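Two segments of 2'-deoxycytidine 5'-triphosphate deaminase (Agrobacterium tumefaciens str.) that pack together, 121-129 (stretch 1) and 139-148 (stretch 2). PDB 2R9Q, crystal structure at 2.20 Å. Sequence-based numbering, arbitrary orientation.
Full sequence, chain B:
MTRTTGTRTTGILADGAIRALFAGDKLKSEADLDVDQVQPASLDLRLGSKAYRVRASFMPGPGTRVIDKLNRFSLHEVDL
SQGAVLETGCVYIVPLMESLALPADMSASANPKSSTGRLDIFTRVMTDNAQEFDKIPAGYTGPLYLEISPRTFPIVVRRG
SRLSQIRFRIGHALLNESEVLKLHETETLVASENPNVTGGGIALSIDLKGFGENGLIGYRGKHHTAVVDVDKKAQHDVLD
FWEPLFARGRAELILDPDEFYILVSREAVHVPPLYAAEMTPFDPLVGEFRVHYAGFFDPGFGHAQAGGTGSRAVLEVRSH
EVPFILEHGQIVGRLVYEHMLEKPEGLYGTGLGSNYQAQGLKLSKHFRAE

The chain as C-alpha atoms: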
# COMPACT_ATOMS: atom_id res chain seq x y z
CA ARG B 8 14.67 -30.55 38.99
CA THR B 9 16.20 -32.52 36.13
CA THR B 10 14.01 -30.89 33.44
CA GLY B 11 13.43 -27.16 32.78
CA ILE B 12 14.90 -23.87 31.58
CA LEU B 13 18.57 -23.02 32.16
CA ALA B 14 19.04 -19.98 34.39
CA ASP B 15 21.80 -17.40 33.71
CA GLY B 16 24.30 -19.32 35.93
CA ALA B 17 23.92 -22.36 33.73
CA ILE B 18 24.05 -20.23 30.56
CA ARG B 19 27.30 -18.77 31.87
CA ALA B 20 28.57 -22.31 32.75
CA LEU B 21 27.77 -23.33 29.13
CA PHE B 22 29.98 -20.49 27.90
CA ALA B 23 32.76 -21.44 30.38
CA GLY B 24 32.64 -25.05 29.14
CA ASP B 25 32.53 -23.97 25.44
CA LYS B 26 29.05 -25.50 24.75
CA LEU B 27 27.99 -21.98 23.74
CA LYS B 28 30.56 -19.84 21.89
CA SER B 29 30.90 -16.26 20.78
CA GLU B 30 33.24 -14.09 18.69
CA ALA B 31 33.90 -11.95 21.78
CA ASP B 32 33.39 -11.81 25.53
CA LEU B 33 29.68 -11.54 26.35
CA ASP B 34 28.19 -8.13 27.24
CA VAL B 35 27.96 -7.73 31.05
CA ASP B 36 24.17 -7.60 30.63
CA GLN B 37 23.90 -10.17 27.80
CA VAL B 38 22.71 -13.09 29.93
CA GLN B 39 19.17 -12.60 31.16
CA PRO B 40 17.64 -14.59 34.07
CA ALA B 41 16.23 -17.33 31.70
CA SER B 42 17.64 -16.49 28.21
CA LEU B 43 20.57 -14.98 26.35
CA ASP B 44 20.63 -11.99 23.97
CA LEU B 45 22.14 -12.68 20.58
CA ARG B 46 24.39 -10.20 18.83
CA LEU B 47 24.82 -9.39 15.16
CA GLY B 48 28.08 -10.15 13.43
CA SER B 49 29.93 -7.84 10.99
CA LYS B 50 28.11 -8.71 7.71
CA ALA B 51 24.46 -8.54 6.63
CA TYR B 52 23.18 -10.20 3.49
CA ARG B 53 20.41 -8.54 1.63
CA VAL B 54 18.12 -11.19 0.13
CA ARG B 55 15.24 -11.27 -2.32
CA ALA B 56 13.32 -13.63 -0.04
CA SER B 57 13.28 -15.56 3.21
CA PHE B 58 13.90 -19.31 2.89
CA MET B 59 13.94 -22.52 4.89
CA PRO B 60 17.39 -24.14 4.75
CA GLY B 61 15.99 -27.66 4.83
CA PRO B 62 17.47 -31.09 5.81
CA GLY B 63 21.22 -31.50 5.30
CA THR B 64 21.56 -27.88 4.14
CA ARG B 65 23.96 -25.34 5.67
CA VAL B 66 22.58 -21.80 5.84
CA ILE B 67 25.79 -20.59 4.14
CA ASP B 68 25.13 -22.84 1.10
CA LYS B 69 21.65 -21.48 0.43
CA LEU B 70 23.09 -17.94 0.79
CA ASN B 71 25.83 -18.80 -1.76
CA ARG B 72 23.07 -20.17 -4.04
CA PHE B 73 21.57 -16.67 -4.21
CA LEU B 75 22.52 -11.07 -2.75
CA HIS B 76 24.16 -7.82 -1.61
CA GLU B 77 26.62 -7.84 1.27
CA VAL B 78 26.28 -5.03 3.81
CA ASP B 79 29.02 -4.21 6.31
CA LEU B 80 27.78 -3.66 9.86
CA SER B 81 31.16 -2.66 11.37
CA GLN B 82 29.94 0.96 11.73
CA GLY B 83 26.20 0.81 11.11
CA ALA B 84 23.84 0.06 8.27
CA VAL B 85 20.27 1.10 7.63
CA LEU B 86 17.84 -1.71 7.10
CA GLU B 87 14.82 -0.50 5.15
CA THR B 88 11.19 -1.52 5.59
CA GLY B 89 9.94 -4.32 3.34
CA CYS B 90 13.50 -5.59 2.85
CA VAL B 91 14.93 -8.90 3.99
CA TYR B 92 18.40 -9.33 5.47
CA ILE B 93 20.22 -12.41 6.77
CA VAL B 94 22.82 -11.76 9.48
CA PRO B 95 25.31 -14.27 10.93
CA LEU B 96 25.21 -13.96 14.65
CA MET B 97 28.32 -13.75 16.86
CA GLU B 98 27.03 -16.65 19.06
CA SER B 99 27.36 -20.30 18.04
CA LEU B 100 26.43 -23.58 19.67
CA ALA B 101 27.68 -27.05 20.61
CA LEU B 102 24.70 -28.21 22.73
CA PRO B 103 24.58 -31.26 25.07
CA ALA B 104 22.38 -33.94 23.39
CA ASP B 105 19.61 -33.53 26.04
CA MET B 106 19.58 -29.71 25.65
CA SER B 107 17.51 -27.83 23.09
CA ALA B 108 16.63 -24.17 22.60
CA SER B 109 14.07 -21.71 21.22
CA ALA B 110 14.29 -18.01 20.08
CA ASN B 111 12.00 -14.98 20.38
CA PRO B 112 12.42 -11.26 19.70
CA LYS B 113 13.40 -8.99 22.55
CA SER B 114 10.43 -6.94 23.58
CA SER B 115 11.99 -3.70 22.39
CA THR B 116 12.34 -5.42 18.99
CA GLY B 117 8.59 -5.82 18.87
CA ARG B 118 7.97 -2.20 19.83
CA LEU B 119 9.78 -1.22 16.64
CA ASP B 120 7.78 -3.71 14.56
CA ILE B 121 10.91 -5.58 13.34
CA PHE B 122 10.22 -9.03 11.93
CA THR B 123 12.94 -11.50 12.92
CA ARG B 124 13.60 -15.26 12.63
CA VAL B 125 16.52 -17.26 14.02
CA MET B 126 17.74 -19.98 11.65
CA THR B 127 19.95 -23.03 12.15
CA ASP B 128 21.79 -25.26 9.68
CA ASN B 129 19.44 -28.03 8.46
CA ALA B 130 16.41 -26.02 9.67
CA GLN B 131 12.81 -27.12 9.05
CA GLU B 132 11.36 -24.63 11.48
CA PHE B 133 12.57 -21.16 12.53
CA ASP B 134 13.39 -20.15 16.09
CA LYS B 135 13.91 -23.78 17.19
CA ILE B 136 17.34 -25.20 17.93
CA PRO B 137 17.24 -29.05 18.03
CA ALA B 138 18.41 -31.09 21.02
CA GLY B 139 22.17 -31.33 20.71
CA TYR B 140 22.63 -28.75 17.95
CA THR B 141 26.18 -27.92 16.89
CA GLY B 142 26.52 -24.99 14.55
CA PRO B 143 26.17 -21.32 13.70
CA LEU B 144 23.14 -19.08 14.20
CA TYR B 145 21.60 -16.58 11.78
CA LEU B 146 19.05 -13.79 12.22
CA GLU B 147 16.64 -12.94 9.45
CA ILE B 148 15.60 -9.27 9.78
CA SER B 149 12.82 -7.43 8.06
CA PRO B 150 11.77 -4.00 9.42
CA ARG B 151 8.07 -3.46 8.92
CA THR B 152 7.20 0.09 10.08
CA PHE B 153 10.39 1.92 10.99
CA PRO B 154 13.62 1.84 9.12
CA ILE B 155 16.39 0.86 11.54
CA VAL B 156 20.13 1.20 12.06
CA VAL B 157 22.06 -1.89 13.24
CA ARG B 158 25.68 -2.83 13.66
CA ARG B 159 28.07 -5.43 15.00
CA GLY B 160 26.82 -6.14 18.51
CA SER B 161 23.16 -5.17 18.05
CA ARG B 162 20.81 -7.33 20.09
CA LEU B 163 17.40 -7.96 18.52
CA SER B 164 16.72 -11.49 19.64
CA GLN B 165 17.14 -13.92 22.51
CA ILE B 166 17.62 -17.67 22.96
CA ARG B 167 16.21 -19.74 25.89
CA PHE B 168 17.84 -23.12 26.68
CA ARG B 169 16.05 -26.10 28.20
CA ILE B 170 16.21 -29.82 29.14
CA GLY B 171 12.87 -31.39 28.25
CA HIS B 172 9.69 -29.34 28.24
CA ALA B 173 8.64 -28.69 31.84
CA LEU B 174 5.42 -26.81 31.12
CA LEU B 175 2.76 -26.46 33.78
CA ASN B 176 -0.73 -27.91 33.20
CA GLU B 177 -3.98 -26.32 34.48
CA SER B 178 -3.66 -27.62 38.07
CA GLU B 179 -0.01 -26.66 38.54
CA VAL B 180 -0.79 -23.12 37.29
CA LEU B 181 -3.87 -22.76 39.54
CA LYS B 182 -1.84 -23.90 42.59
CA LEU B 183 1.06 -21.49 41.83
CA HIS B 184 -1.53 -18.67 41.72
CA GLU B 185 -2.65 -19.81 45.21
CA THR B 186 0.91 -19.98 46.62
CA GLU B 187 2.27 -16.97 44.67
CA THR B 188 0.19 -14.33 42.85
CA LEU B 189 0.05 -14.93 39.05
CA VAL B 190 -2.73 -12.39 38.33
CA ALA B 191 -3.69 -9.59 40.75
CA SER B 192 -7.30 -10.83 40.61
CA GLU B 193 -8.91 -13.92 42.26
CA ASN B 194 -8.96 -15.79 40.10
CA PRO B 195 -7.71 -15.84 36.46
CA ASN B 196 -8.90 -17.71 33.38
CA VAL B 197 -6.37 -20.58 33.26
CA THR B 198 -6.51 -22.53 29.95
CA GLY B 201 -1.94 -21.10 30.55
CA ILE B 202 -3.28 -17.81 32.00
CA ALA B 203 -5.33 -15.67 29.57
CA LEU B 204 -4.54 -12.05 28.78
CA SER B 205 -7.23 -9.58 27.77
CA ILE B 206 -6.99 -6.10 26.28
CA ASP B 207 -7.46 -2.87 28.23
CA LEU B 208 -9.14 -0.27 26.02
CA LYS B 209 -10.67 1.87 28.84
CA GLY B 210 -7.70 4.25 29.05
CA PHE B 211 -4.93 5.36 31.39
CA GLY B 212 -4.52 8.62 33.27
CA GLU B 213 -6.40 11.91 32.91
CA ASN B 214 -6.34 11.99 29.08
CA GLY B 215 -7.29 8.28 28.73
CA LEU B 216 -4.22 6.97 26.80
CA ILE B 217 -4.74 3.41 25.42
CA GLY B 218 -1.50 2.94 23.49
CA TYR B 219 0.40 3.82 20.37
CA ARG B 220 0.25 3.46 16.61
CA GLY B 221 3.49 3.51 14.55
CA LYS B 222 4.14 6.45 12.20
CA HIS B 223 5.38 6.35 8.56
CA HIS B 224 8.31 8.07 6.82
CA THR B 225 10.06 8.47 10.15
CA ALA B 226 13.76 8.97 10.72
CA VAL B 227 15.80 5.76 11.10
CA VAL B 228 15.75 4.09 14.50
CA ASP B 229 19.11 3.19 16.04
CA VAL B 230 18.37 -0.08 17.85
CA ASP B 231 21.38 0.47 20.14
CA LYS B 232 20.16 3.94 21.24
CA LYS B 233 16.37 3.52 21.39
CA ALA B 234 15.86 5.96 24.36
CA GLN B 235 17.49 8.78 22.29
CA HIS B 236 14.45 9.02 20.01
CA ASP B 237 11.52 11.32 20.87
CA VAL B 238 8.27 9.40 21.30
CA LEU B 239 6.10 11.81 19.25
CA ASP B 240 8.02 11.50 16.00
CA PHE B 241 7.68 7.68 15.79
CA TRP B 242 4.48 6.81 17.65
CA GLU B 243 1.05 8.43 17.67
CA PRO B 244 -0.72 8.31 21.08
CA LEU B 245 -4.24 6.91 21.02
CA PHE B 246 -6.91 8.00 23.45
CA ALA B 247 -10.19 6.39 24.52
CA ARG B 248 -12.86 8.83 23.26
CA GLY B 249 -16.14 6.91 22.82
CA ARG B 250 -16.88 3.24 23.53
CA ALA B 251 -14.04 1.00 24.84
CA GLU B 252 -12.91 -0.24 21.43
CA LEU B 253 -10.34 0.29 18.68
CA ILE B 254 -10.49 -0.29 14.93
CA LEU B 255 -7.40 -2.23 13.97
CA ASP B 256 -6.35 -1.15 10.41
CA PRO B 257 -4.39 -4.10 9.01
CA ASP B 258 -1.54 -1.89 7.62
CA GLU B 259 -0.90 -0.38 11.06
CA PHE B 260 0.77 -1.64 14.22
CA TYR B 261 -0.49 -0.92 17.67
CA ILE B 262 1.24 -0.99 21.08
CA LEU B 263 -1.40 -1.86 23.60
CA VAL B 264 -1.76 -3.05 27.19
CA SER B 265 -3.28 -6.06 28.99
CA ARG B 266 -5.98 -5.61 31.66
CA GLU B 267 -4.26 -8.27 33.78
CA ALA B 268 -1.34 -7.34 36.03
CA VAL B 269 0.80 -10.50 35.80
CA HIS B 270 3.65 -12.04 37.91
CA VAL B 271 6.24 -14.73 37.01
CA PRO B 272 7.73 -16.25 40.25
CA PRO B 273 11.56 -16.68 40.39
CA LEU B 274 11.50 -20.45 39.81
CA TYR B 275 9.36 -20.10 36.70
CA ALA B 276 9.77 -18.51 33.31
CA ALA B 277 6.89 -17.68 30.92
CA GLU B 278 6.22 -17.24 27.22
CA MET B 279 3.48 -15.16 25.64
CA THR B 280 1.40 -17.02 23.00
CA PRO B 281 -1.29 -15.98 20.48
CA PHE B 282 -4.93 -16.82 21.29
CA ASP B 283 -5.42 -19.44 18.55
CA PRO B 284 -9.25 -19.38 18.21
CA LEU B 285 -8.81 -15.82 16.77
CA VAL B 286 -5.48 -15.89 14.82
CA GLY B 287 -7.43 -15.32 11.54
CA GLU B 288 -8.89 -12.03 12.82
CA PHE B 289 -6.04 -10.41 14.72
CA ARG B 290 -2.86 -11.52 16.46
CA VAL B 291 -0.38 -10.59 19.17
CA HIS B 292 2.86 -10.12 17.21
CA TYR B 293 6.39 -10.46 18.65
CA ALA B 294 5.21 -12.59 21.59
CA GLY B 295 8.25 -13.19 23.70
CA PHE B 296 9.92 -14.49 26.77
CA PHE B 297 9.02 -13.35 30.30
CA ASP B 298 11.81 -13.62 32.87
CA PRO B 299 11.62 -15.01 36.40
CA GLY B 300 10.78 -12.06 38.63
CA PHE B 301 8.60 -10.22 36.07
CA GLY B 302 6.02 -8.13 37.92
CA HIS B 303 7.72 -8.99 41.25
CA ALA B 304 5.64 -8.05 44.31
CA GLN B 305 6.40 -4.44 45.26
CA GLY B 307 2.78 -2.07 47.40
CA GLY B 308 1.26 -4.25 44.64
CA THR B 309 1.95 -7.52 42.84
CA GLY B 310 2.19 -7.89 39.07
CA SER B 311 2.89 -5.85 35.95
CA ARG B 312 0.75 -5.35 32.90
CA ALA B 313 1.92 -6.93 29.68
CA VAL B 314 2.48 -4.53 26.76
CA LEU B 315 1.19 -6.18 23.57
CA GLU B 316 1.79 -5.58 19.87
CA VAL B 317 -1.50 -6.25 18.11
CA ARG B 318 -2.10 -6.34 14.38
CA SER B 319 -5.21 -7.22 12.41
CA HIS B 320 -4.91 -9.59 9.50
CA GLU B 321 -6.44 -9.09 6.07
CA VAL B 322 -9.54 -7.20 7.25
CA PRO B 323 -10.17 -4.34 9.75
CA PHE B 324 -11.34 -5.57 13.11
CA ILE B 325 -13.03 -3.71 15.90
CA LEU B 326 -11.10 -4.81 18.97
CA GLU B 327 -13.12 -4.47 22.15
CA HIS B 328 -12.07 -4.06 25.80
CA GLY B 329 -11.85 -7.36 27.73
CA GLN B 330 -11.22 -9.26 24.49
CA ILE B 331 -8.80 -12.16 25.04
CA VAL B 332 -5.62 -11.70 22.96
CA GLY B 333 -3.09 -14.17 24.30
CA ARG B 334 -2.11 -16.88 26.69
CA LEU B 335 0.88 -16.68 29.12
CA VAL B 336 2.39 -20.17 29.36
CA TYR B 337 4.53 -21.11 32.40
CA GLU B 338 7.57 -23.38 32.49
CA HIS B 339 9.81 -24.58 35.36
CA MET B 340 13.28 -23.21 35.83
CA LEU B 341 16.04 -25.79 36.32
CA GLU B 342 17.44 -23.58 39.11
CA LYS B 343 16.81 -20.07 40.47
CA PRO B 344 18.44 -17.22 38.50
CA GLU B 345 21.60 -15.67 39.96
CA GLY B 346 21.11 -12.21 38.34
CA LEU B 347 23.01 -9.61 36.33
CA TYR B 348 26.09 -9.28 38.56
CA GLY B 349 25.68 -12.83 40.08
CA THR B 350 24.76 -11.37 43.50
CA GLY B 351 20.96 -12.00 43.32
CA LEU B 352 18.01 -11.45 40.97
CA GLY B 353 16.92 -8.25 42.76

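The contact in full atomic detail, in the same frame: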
# COMPACT_ATOMS: atom_id res chain seq x y z
N ILE B 121 9.86 -4.94 14.15
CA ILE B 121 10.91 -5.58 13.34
C ILE B 121 10.65 -7.07 13.33
O ILE B 121 10.66 -7.70 14.36
CB ILE B 121 12.35 -5.31 13.83
CG1 ILE B 121 12.60 -3.80 14.01
CG2 ILE B 121 13.36 -5.95 12.85
CD1 ILE B 121 13.82 -3.39 14.94
N PHE B 122 10.34 -7.60 12.15
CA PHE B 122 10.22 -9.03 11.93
C PHE B 122 11.59 -9.67 11.98
O PHE B 122 12.52 -9.21 11.33
CB PHE B 122 9.51 -9.26 10.60
CG PHE B 122 9.54 -10.64 10.08
CD1 PHE B 122 8.39 -11.44 10.14
CD2 PHE B 122 10.68 -11.15 9.50
CE1 PHE B 122 8.39 -12.70 9.65
CE2 PHE B 122 10.69 -12.44 8.98
CZ PHE B 122 9.53 -13.22 9.07
N THR B 123 11.71 -10.72 12.78
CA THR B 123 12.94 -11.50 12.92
C THR B 123 12.64 -13.01 13.02
O THR B 123 11.59 -13.42 13.50
CB THR B 123 13.83 -11.04 14.15
OG1 THR B 123 13.17 -11.30 15.39
CG2 THR B 123 14.17 -9.56 14.07
N ARG B 124 13.59 -13.81 12.55
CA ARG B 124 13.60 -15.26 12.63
C ARG B 124 15.04 -15.73 12.84
O ARG B 124 15.92 -15.40 12.06
CB ARG B 124 13.11 -15.89 11.33
CG ARG B 124 11.71 -15.57 10.94
CD ARG B 124 10.74 -16.27 11.81
NE ARG B 124 9.38 -16.14 11.29
CZ ARG B 124 8.51 -15.21 11.68
NH1 ARG B 124 8.84 -14.29 12.58
NH2 ARG B 124 7.31 -15.20 11.15
N VAL B 125 15.28 -16.50 13.89
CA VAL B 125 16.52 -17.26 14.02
C VAL B 125 16.51 -18.54 13.16
O VAL B 125 15.54 -19.32 13.16
CB VAL B 125 16.85 -17.58 15.46
CG1 VAL B 125 18.16 -18.33 15.55
CG2 VAL B 125 16.95 -16.30 16.24
N MET B 126 17.57 -18.73 12.38
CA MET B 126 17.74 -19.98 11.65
C MET B 126 19.03 -20.74 12.01
O MET B 126 20.05 -20.15 12.39
CB MET B 126 17.54 -19.83 10.13
CG MET B 126 18.22 -18.66 9.48
SD MET B 126 17.79 -18.43 7.73
CE MET B 126 18.48 -19.85 6.95
N THR B 127 18.89 -22.07 11.97
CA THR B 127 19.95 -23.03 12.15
C THR B 127 20.26 -23.73 10.82
O THR B 127 19.44 -23.74 9.90
CB THR B 127 19.63 -24.13 13.23
OG1 THR B 127 18.41 -24.82 12.91
CG2 THR B 127 19.56 -23.60 14.57
N ASP B 128 21.46 -24.29 10.73
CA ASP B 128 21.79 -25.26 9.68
C ASP B 128 20.78 -26.41 9.74
O ASP B 128 20.37 -26.83 10.83
CB ASP B 128 23.20 -25.83 9.87
CG ASP B 128 24.33 -24.86 9.46
OD1 ASP B 128 24.10 -23.72 8.99
OD2 ASP B 128 25.50 -25.27 9.62
N ASN B 129 20.37 -26.90 8.58
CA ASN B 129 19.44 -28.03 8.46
C ASN B 129 18.02 -27.75 8.94
O ASN B 129 17.26 -28.67 9.13
CB ASN B 129 19.99 -29.27 9.18
CG ASN B 129 21.45 -29.54 8.83
OD1 ASN B 129 21.83 -29.49 7.66
ND2 ASN B 129 22.27 -29.78 9.86
N GLY B 139 20.82 -30.96 21.07
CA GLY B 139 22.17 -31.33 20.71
C GLY B 139 22.81 -30.58 19.56
O GLY B 139 23.86 -30.99 19.09
N TYR B 140 22.21 -29.47 19.14
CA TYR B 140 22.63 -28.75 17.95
C TYR B 140 24.05 -28.18 18.11
O TYR B 140 24.37 -27.50 19.09
CB TYR B 140 21.63 -27.61 17.60
CG TYR B 140 22.04 -26.75 16.39
CD1 TYR B 140 21.81 -27.20 15.09
CD2 TYR B 140 22.65 -25.49 16.57
CE1 TYR B 140 22.21 -26.42 14.00
CE2 TYR B 140 23.04 -24.73 15.50
CZ TYR B 140 22.82 -25.18 14.21
OH TYR B 140 23.21 -24.41 13.12
N THR B 141 24.86 -28.49 17.10
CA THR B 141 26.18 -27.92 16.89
C THR B 141 26.11 -27.13 15.62
O THR B 141 25.75 -27.69 14.57
CB THR B 141 27.25 -28.99 16.70
OG1 THR B 141 27.33 -29.77 17.89
CG2 THR B 141 28.63 -28.37 16.41
N GLY B 142 26.50 -25.85 15.72
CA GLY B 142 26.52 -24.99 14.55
C GLY B 142 26.40 -23.50 14.78
O GLY B 142 26.36 -23.02 15.92
N PRO B 143 26.36 -22.75 13.68
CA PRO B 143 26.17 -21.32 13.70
C PRO B 143 24.71 -20.94 13.83
O PRO B 143 23.83 -21.78 13.67
CB PRO B 143 26.72 -20.89 12.34
CG PRO B 143 26.39 -22.01 11.49
CD PRO B 143 26.52 -23.25 12.30
N LEU B 144 24.48 -19.66 14.14
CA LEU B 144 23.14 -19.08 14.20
C LEU B 144 23.06 -17.86 13.27
O LEU B 144 24.05 -17.14 13.07
CB LEU B 144 22.76 -18.70 15.64
CG LEU B 144 22.66 -19.77 16.74
CD1 LEU B 144 22.58 -19.11 18.15
CD2 LEU B 144 21.49 -20.75 16.53
N TYR B 145 21.87 -17.67 12.70
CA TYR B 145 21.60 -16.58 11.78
C TYR B 145 20.33 -15.89 12.21
O TYR B 145 19.41 -16.55 12.72
CB TYR B 145 21.49 -17.10 10.36
CG TYR B 145 22.75 -17.75 9.86
CD1 TYR B 145 23.67 -17.04 9.09
CD2 TYR B 145 23.05 -19.08 10.17
CE1 TYR B 145 24.84 -17.63 8.65
CE2 TYR B 145 24.23 -19.66 9.75
CZ TYR B 145 25.12 -18.93 8.98
OH TYR B 145 26.28 -19.50 8.53
N LEU B 146 20.30 -14.56 12.06
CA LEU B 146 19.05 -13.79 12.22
C LEU B 146 18.57 -13.21 10.89
O LEU B 146 19.27 -12.47 10.22
CB LEU B 146 19.15 -12.70 13.30
CG LEU B 146 17.85 -12.11 13.87
CD1 LEU B 146 17.05 -13.16 14.61
CD2 LEU B 146 18.09 -10.89 14.77
N GLU B 147 17.38 -13.61 10.49
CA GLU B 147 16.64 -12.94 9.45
C GLU B 147 15.94 -11.69 10.01
O GLU B 147 15.26 -11.76 11.03
CB GLU B 147 15.62 -13.89 8.90
CG GLU B 147 15.03 -13.52 7.59
CD GLU B 147 14.26 -14.73 6.99
OE1 GLU B 147 13.05 -14.89 7.32
OE2 GLU B 147 14.88 -15.51 6.20
N ILE B 148 16.15 -10.55 9.35
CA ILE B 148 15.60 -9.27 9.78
C ILE B 148 14.86 -8.61 8.65
O ILE B 148 15.42 -8.34 7.59
CB ILE B 148 16.68 -8.24 10.33
CG1 ILE B 148 17.62 -8.83 11.37
CG2 ILE B 148 15.99 -6.97 10.93
CD1 ILE B 148 18.87 -8.00 11.65
O HOH W 1 25.79 -22.19 7.73
O HOH W 2 26.23 -27.46 11.33

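The hydroxyl of Tyr140 is inserted into the ladder, between Asp128 N and Pro143 O, which lie 4.5 Å apart: it accepts a hydrogen bond from Asp128 N (N to OH, 3.0 Å) and donates one to Pro143 O (OH to O, 2.8 Å). It thus bridges two backbones where they have drifted apart, with Thr127 CA 4.4 Å from Pro143 O. The Tyr140 ring is used as well, since Thr127 CG2 sits over its face, 3.8 Å from the centroid. Gly142 suits this corner: a CB there would clash with Tyr140 OH, and its backbone angles by themselves call for glycine.

Beyond the corner the rule is regular antiparallel pairing. Arg124 and Glu147 exchange two hydrogen bonds, Arg124 N to Glu147 O at 3.0 Å and Glu147 N to Arg124 O at 2.8 Å; Met126 and Tyr145 repeat the pattern, with Met126 N to Tyr145 O at 2.9 Å and Tyr145 N to Met126 O at 3.1 Å.

Side chains alternate between faces. Val125 and Leu146 share one, packing CG2 against CD1 at 3.5 Å, while Met126 CG meets Tyr145 CB at 3.7 Å on the other. A water links the side chains of Asp128 and Tyr145, its O lying 2.6 Å from Asp128 OD1, to which it donates, and 2.8 Å from Tyr145 OH.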